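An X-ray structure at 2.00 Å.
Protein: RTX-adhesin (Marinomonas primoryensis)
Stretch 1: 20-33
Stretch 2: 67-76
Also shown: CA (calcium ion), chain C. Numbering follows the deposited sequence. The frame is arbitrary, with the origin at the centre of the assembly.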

ATOM      1  N   VAL A  20      19.478  25.608   5.360  1.00 40.13           N
ATOM      2  CA  VAL A  20      18.326  24.997   4.688  1.00 39.52           C
ATOM      3  C   VAL A  20      17.026  25.691   5.065  1.00 38.68           C
ATOM      4  O   VAL A  20      16.698  25.847   6.241  1.00 39.33           O
ATOM      5  CB  VAL A  20      18.199  23.482   5.018  1.00 41.38           C
ATOM      6  CG1 VAL A  20      16.915  22.889   4.416  1.00 41.74           C
ATOM      7  CG2 VAL A  20      19.439  22.715   4.550  1.00 42.11           C
ATOM      8  N   ILE A  21      16.270  26.075   4.044  1.00 37.45           N
ATOM      9  CA  ILE A  21      14.947  26.634   4.233  1.00 37.54           C
ATOM     10  C   ILE A  21      13.862  25.579   3.952  1.00 38.70           C
ATOM     11  O   ILE A  21      13.755  25.075   2.827  1.00 38.48           O
ATOM     12  CB  ILE A  21      14.708  27.833   3.318  1.00 36.35           C
ATOM     13  CG1 ILE A  21      15.681  28.976   3.664  1.00 35.42           C
ATOM     14  CG2 ILE A  21      13.270  28.312   3.447  1.00 36.87           C
ATOM     15  CD1 ILE A  21      15.431  29.567   5.037  1.00 35.85           C
ATOM     16  N   ASN A  22      13.104  25.220   4.981  1.00 39.95           N
ATOM     17  CA  ASN A  22      12.052  24.219   4.839  1.00 41.33           C
ATOM     18  C   ASN A  22      10.702  24.913   4.709  1.00 41.51           C
ATOM     19  O   ASN A  22      10.643  26.150   4.682  1.00 40.26           O
ATOM     20  CB  ASN A  22      12.062  23.210   6.012  1.00 43.13           C
ATOM     21  CG  ASN A  22      11.640  23.817   7.356  1.00 44.12           C
ATOM     22  OD1 ASN A  22      11.098  24.912   7.430  1.00 43.87           O
ATOM     23  ND2 ASN A  22      11.886  23.079   8.428  1.00 45.95           N
ATOM     24  N   ALA A  23       9.630  24.119   4.621  1.00 42.76           N
ATOM     25  CA  ALA A  23       8.275  24.627   4.421  1.00 43.46           C
ATOM     26  C   ALA A  23       7.856  25.585   5.518  1.00 44.02           C
ATOM     27  O   ALA A  23       7.227  26.608   5.256  1.00 44.11           O
ATOM     28  CB  ALA A  23       7.249  23.437   4.349  1.00 45.33           C
ATOM     29  N   ALA A  24       8.105  25.199   6.760  1.00 45.18           N
ATOM     30  CA  ALA A  24       7.678  26.017   7.886  1.00 46.49           C
ATOM     31  C   ALA A  24       8.461  27.342   7.924  1.00 45.28           C
ATOM     32  O   ALA A  24       7.890  28.411   8.169  1.00 45.93           O
ATOM     33  CB  ALA A  24       7.842  25.254   9.190  1.00 48.24           C
ATOM     34  N   GLU A  25       9.760  27.274   7.649  1.00 43.83           N
ATOM     35  CA  GLU A  25      10.585  28.478   7.604  1.00 42.63           C
ATOM     36  C   GLU A  25      10.120  29.394   6.473  1.00 42.22           C
ATOM     37  O   GLU A  25       9.929  30.595   6.679  1.00 42.07           O
ATOM     38  CB  GLU A  25      12.065  28.113   7.462  1.00 41.42           C
ATOM     39  CG  GLU A  25      12.618  27.457   8.723  1.00 42.74           C
ATOM     40  CD  GLU A  25      14.013  26.918   8.547  1.00 42.43           C
ATOM     41  OE1 GLU A  25      14.339  26.464   7.428  1.00 41.70           O
ATOM     42  OE2 GLU A  25      14.794  26.971   9.526  1.00 43.20           O
ATOM     43  N   ALA A  26       9.925  28.814   5.292  1.00 42.07           N
ATOM     44  CA  ALA A  26       9.409  29.539   4.128  1.00 42.19           C
ATOM     45  C   ALA A  26       8.069  30.234   4.372  1.00 44.19           C
ATOM     46  O   ALA A  26       7.802  31.312   3.818  1.00 44.52           O
ATOM     47  CB  ALA A  26       9.285  28.585   2.941  1.00 42.52           C
ATOM     48  N   GLY A  27       7.220  29.622   5.189  1.00 46.01           N
ATOM     49  CA  GLY A  27       5.927  30.207   5.466  1.00 48.07           C
ATOM     50  C   GLY A  27       5.901  31.287   6.526  1.00 49.36           C
ATOM     51  O   GLY A  27       4.835  31.820   6.824  1.00 51.34           O
ATOM     52  N   GLY A  28       7.053  31.638   7.097  1.00 48.42           N
ATOM     53  CA  GLY A  28       7.065  32.685   8.109  1.00 49.80           C
ATOM     54  C   GLY A  28       8.158  33.717   7.894  1.00 48.24           C
ATOM     55  O   GLY A  28       8.657  33.883   6.785  1.00 46.30           O
ATOM     56  N   THR A  29       8.572  34.379   8.969  1.00 49.32           N
ATOM     57  CA  THR A  29       9.702  35.284   8.886  1.00 47.47           C
ATOM     58  C   THR A  29      10.970  34.588   9.387  1.00 46.21           C
ATOM     59  O   THR A  29      10.911  33.703  10.240  1.00 47.08           O
ATOM     60  CB  THR A  29       9.457  36.562   9.698  1.00 49.36           C
ATOM     61  OG1 THR A  29       9.393  36.227  11.088  1.00 51.16           O
ATOM     62  CG2 THR A  29       8.139  37.234   9.265  1.00 51.00           C
ATOM     63  N   VAL A  30      12.109  34.982   8.822  1.00 43.69           N
ATOM     64  CA  VAL A  30      13.390  34.352   9.108  1.00 43.12           C
ATOM     65  C   VAL A  30      14.418  35.429   9.512  1.00 42.19           C
ATOM     66  O   VAL A  30      14.432  36.514   8.940  1.00 42.00           O
ATOM     67  CB  VAL A  30      13.877  33.552   7.883  1.00 41.66           C
ATOM     68  CG1 VAL A  30      15.305  33.097   8.062  1.00 41.18           C
ATOM     69  CG2 VAL A  30      12.941  32.334   7.622  1.00 43.11           C
ATOM     70  N   THR A  31      15.258  35.121  10.496  1.00 42.30           N
ATOM     71  CA  THR A  31      16.310  36.013  10.931  1.00 41.62           C
ATOM     72  C   THR A  31      17.648  35.640  10.324  1.00 39.80           C
ATOM     73  O   THR A  31      18.153  34.537  10.538  1.00 39.88           O
ATOM     74  CB  THR A  31      16.426  36.010  12.449  1.00 43.72           C
ATOM     75  OG1 THR A  31      15.172  36.420  12.997  1.00 44.65           O
ATOM     76  CG2 THR A  31      17.519  36.987  12.904  1.00 43.58           C
ATOM     77  N   LEU A  32      18.192  36.554   9.527  1.00 38.12           N
ATOM     78  CA  LEU A  32      19.500  36.385   8.938  1.00 36.96           C
ATOM     79  C   LEU A  32      20.458  37.240   9.748  1.00 36.85           C
ATOM     80  O   LEU A  32      20.067  38.276  10.266  1.00 36.48           O
ATOM     81  CB  LEU A  32      19.482  36.816   7.475  1.00 36.08           C
ATOM     82  CG  LEU A  32      18.504  36.084   6.556  1.00 36.27           C
ATOM     83  CD1 LEU A  32      18.599  36.608   5.130  1.00 35.65           C
ATOM     84  CD2 LEU A  32      18.771  34.586   6.592  1.00 37.10           C
ATOM     85  N   THR A  33      21.708  36.805   9.865  1.00 36.98           N
ATOM     86  CA  THR A  33      22.638  37.436  10.785  1.00 37.80           C
ATOM     87  C   THR A  33      24.021  37.396  10.171  1.00 37.44           C
ATOM     88  O   THR A  33      24.274  36.611   9.258  1.00 36.95           O
ATOM     89  CB  THR A  33      22.694  36.751  12.170  1.00 39.59           C
ATOM     90  OG1 THR A  33      23.356  35.490  12.058  1.00 39.70           O
ATOM     91  CG2 THR A  33      21.306  36.573  12.788  1.00 40.74           C
ATOM     92  N   VAL A  67      18.642  40.705  10.976  1.00 39.00           N
ATOM     93  CA  VAL A  67      17.517  41.319  10.280  1.00 39.29           C
ATOM     94  C   VAL A  67      16.447  40.286   9.920  1.00 40.09           C
ATOM     95  O   VAL A  67      16.752  39.174   9.505  1.00 39.22           O
ATOM     96  CB  VAL A  67      17.963  42.054   8.978  1.00 37.79           C
ATOM     97  CG1 VAL A  67      18.548  41.097   7.954  1.00 36.16           C
ATOM     98  CG2 VAL A  67      16.815  42.892   8.388  1.00 38.61           C
ATOM     99  N   SER A  68      15.199  40.672  10.138  1.00 41.98           N
ATOM    100  CA  SER A  68      14.035  39.875   9.770  1.00 43.16           C
ATOM    101  C   SER A  68      13.723  39.949   8.272  1.00 42.09           C
ATOM    102  O   SER A  68      13.590  41.050   7.709  1.00 41.97           O
ATOM    103  CB  SER A  68      12.832  40.343  10.574  1.00 45.93           C
ATOM    104  OG  SER A  68      12.375  39.310  11.418  1.00 48.09           O
ATOM    105  N   VAL A  69      13.614  38.786   7.623  1.00 40.38           N
ATOM    106  CA  VAL A  69      13.255  38.753   6.204  1.00 39.84           C
ATOM    107  C   VAL A  69      12.086  37.785   5.958  1.00 41.09           C
ATOM    108  O   VAL A  69      11.825  36.907   6.777  1.00 41.78           O
ATOM    109  CB  VAL A  69      14.449  38.359   5.317  1.00 38.03           C
ATOM    110  CG1 VAL A  69      15.640  39.240   5.626  1.00 37.51           C
ATOM    111  CG2 VAL A  69      14.826  36.893   5.500  1.00 37.73           C
ATOM    112  N   ALA A  70      11.368  37.968   4.853  1.00 41.19           N
ATOM    113  CA  ALA A  70      10.284  37.043   4.500  1.00 42.08           C
ATOM    114  C   ALA A  70      10.834  35.681   4.056  1.00 40.30           C
ATOM    115  O   ALA A  70      11.607  35.578   3.107  1.00 38.23           O
ATOM    116  CB  ALA A  70       9.401  37.651   3.420  1.00 42.92           C
ATOM    117  N   GLY A  71      10.411  34.621   4.732  1.00 41.06           N
ATOM    118  CA  GLY A  71      10.734  33.280   4.253  1.00 40.49           C
ATOM    119  C   GLY A  71      10.363  33.080   2.790  1.00 39.83           C
ATOM    120  O   GLY A  71      11.086  32.415   2.051  1.00 38.66           O
ATOM    121  N   SER A  72       9.291  33.734   2.350  1.00 41.14           N
ATOM    122  CA  SER A  72       8.794  33.585   0.981  1.00 42.06           C
ATOM    123  C   SER A  72       9.783  34.135  -0.030  1.00 40.91           C
ATOM    124  O   SER A  72       9.941  33.568  -1.112  1.00 40.61           O
ATOM    125  CB  SER A  72       7.440  34.291   0.808  1.00 44.32           C
ATOM    126  OG  SER A  72       7.576  35.707   0.884  1.00 44.82           O
ATOM    127  N   ASP A  73      10.479  35.216   0.341  1.00 39.85           N
ATOM    128  CA  ASP A  73      11.526  35.762  -0.509  1.00 38.54           C
ATOM    129  C   ASP A  73      12.725  34.832  -0.586  1.00 37.15           C
ATOM    130  O   ASP A  73      13.295  34.655  -1.656  1.00 37.06           O
ATOM    131  CB  ASP A  73      11.935  37.155  -0.022  1.00 38.25           C
ATOM    132  CG  ASP A  73      10.874  38.188  -0.323  1.00 40.08           C
ATOM    133  OD1 ASP A  73      10.162  38.011  -1.336  1.00 41.41           O
ATOM    134  OD2 ASP A  73      10.731  39.160   0.443  1.00 40.24           O
ATOM    135  N   LEU A  74      13.092  34.216   0.529  1.00 36.42           N
ATOM    136  CA  LEU A  74      14.173  33.239   0.504  1.00 36.06           C
ATOM    137  C   LEU A  74      13.762  32.028  -0.360  1.00 37.72           C
ATOM    138  O   LEU A  74      14.510  31.577  -1.229  1.00 37.64           O
ATOM    139  CB  LEU A  74      14.530  32.791   1.930  1.00 35.59           C
ATOM    140  CG  LEU A  74      15.267  33.776   2.848  1.00 34.66           C
ATOM    141  CD1 LEU A  74      15.205  33.336   4.307  1.00 35.09           C
ATOM    142  CD2 LEU A  74      16.710  33.889   2.375  1.00 33.79           C
ATOM    143  N   SER A  75      12.538  31.554  -0.171  1.00 40.09           N
ATOM    144  CA  SER A  75      12.078  30.387  -0.909  1.00 42.17           C
ATOM    145  C   SER A  75      11.993  30.665  -2.416  1.00 42.62           C
ATOM    146  O   SER A  75      12.376  29.824  -3.235  1.00 43.43           O
ATOM    147  CB  SER A  75      10.715  29.946  -0.369  1.00 43.98           C
ATOM    148  OG  SER A  75      10.203  28.879  -1.139  1.00 47.18           O
ATOM    149  N   ALA A  76      11.567  31.873  -2.768  1.00 43.03           N
ATOM    150  CA  ALA A  76      11.425  32.281  -4.166  1.00 43.67           C
ATOM    151  C   ALA A  76      12.722  32.734  -4.836  1.00 43.21           C
ATOM    152  O   ALA A  76      12.775  32.814  -6.070  1.00 43.66           O
ATOM    153  CB  ALA A  76      10.388  33.388  -4.280  1.00 44.56           C
TER
HETATM  154 CA    CA C 601      16.506  25.614   8.607  1.00 38.49          CA
HETATM  155  O   HOH W   1       7.299  34.228   4.407  1.00 44.99           O
HETATM  156  O   HOH W   2      15.577  23.031   8.116  1.00 39.19           O
HETATM  157  O   HOH W   3      15.257  23.590  10.215  1.00 44.10           O
HETATM  158  O   HOH W   4      17.306  25.644  10.965  1.00 49.95           O

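The main link is an antiparallel strand pairing. The axes of strand 29-33 and strand 67-70 approach to 4.5 Å, with their N-to-C directions 138° apart. Two residue pairs carry reciprocal backbone hydrogen bonds. Val30 N donates to Val69 O and Val69 N to Val30 O, both at 2.8 Å and both with N-H...acceptor angles of 168°; Leu32 N reaches Val67 O at 3.0 Å (163°), and Val67 N returns to Leu32 O at 2.9 Å (153°). In the non-hydrogen-bonded pair Thr31-Ser68 the CA atoms come closer, 4.6 Å apart. Two CA-H...O contacts supplement the ladder. Thr31 CA lies 3.5 Å from Val67 O. Ser68 CA lies 3.5 Å from Val30 O.

Beyond the last bridge, Thr29 with Ala70, the pairing passes into the start of helix 71-76. Gly71 N donates to Gly28 O at 2.8 Å, with a less straight angle of 145°. Ala26 O lies 3.2 Å from Ser72 N, but the angle is too poor for a direct hydrogen bond. Water 1 makes the link instead, accepting from Ser72 N at 2.9 Å while donating to Ala26 O at 3.0 Å and Gly28 O at 2.8 Å.

Close backbone packing here depends on glycine. The CA atoms of Ala26 and Gly71 are 4.0 Å apart, and an ideal CB on Gly71 would fall 2.3 Å from Glu25 O and 2.7 Å from both Ala26 O and Gly28 O. Alanine also suits the narrow gap: the methyl carbon Ala26 CB rests 3.9 Å from Ser75 CB.

Apolar contacts gather on the sheet face bearing Val30, Leu32, Val67 and Val69. Leu32, in the m,t rotamer, places CD1 3.8 Å from Val69 CG2. Leu74 comes from the helix, its CA-to-CB bond directed toward stretch 1; its CD1 meets both Ile21 CD1 and Val30 CG1 at 3.8 Å. Ile21, Val30, Leu32, Val69 and Leu74 are all buried, as befits branched hydrocarbon side chains. Thr31 and Ser68 share the other face and are exposed, which suits their small hydroxyl side chains; Thr31 OG1 and Ser68 OG stand 4.3 Å apart. Together the stretches bury 597 Å², both sides summed.

Within stretch 1, polar contacts brace the short helix 23-26. Asn22 OD1 caps it by accepting from Glu25 N at 2.7 Å, and Glu25 OE1 accepts from Asn22 N at 3.0 Å. The Glu25 carboxylate also binds calcium through OE1 at 2.6 Å and OE2 at 2.4 Å, joined by Val20 O at 2.4 Å.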